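Neuraminidase (Bacteroides thetaiotaomicron, PDB 5MUL) is a beta-propeller glycoside hydrolase that binds glucuronic acid and probably acts as a rhamnosidase. Local coordinates at residues L103-D108 with L125-K130. Numbering follows the deposited sequence. Where two conformers were deposited one is given.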
# COMPACT_ATOMS: atom_id res chain seq x y z
N LEU A 103 9.25 15.59 6.88
CA LEU A 103 8.28 14.99 5.96
C LEU A 103 8.96 14.88 4.61
O LEU A 103 9.51 15.85 4.10
CB LEU A 103 7.03 15.87 5.87
CG LEU A 103 5.85 15.31 5.11
CD1 LEU A 103 5.23 14.08 5.77
CD2 LEU A 103 4.84 16.44 5.00
N HIS A 104 8.93 13.69 4.02
CA HIS A 104 9.43 13.41 2.66
C HIS A 104 8.20 13.19 1.80
O HIS A 104 7.27 12.47 2.19
CB HIS A 104 10.26 12.15 2.71
CG HIS A 104 11.57 12.32 3.40
ND1 HIS A 104 11.75 12.42 4.76
CD2 HIS A 104 12.80 12.34 2.85
CE1 HIS A 104 13.05 12.51 5.00
NE2 HIS A 104 13.71 12.46 3.86
N VAL A 105 8.18 13.80 0.62
CA VAL A 105 7.02 13.82 -0.24
C VAL A 105 7.45 13.53 -1.67
O VAL A 105 8.43 14.10 -2.16
CB VAL A 105 6.30 15.20 -0.19
CG1 VAL A 105 5.10 15.23 -1.11
CG2 VAL A 105 5.91 15.55 1.23
N SER A 106 6.73 12.63 -2.34
CA SER A 106 6.94 12.37 -3.75
C SER A 106 5.60 12.26 -4.43
O SER A 106 4.65 11.74 -3.88
CB SER A 106 7.76 11.09 -3.95
OG SER A 106 8.03 10.87 -5.32
N PHE A 107 5.51 12.78 -5.64
CA PHE A 107 4.27 12.75 -6.39
C PHE A 107 4.54 12.46 -7.85
O PHE A 107 5.60 12.77 -8.37
CB PHE A 107 3.44 14.05 -6.22
CG PHE A 107 4.19 15.32 -6.51
CD1 PHE A 107 4.92 15.97 -5.52
CD2 PHE A 107 4.15 15.89 -7.79
CE1 PHE A 107 5.60 17.17 -5.78
CE2 PHE A 107 4.83 17.08 -8.05
CZ PHE A 107 5.54 17.71 -7.04
N ASP A 108 3.57 11.83 -8.48
CA ASP A 108 3.65 11.34 -9.86
C ASP A 108 2.45 11.96 -10.56
O ASP A 108 1.29 11.63 -10.25
CB ASP A 108 3.60 9.79 -9.80
CG ASP A 108 3.28 9.11 -11.10
OD1 ASP A 108 3.31 9.75 -12.18
OD2 ASP A 108 2.95 7.90 -11.03
N LEU A 125 5.09 21.66 7.40
CA LEU A 125 4.35 21.32 6.20
C LEU A 125 4.88 22.06 4.98
O LEU A 125 4.45 21.80 3.87
CB LEU A 125 2.88 21.64 6.38
CG LEU A 125 2.20 20.94 7.56
CD1 LEU A 125 0.80 21.48 7.70
CD2 LEU A 125 2.20 19.43 7.37
N GLU A 126 5.84 22.98 5.18
CA GLU A 126 6.42 23.72 4.08
C GLU A 126 7.50 22.87 3.40
O GLU A 126 8.40 22.36 4.08
CB GLU A 126 7.02 25.03 4.61
CG GLU A 126 6.01 25.90 5.36
CD GLU A 126 6.54 27.28 5.65
OE1 GLU A 126 6.80 28.00 4.67
OE2 GLU A 126 6.66 27.64 6.85
N LEU A 127 7.42 22.77 2.08
CA LEU A 127 8.34 21.98 1.29
C LEU A 127 9.41 22.82 0.63
O LEU A 127 9.17 23.95 0.21
CB LEU A 127 7.57 21.24 0.20
CG LEU A 127 6.56 20.21 0.71
CD1 LEU A 127 5.85 19.64 -0.49
CD2 LEU A 127 7.26 19.15 1.55
N GLY A 128 10.59 22.23 0.51
CA GLY A 128 11.66 22.85 -0.28
C GLY A 128 11.45 22.61 -1.76
O GLY A 128 10.44 22.01 -2.19
N ASP A 129 12.43 23.05 -2.56
CA ASP A 129 12.49 22.74 -3.98
C ASP A 129 12.61 21.23 -4.22
O ASP A 129 13.09 20.49 -3.38
CB ASP A 129 13.71 23.41 -4.64
CG ASP A 129 13.48 24.88 -5.00
OD1 ASP A 129 12.32 25.32 -5.27
OD2 ASP A 129 14.50 25.61 -5.06
N LYS A 130 12.21 20.81 -5.41
CA LYS A 130 12.39 19.43 -5.84
C LYS A 130 13.88 19.11 -5.83
O LYS A 130 14.72 20.00 -6.07
CB LYS A 130 11.83 19.20 -7.23
CG LYS A 130 10.33 19.40 -7.34
CD LYS A 130 9.93 19.19 -8.79
CE LYS A 130 8.48 19.47 -9.08
NZ LYS A 130 8.21 19.24 -10.53
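Leu-127 is held at its backbone O by Gln-81 NE2, and the next carbonyl, that of Gly-128, is bound by Tyr-82 OH. These two bonds tie segment 125-130 to the chain just after strand 76-80, while the contact with strand 103-108 itself is made by apolar atoms. Its closest approach joins Leu-127 CD2 to Val-105 CG2 at 3.9 Å, two methyl branches whose side chains cross at about a right angle. The touching Val-105 branch stands beside the backbone N; CG1 takes the place anti to that N (chi1 179°). Leu-65 of strand 62-69 packs against both residues. Further along, the extended aliphatic chain of Lys-130 crosses Phe-107. With CG between backbone N and carbonyl carbon (chi1 53°), the Phe-107 ring brings its far end, CZ, to 4.0 Å from Lys-130 CE, although its CB does not point at that segment. The ring also meets that of Tyr-82, the planes inclined at about 45°. Two carbon contacts and 212 Å² of buried surface, both sides summed, mark a modest interface. Strand 103-108 is the middle strand of its three-stranded antiparallel sheet; its odd-numbered side chains pack on strand 62-69 of the preceding sheet, the face-to-face stacking of neighbouring blades in a beta-propeller.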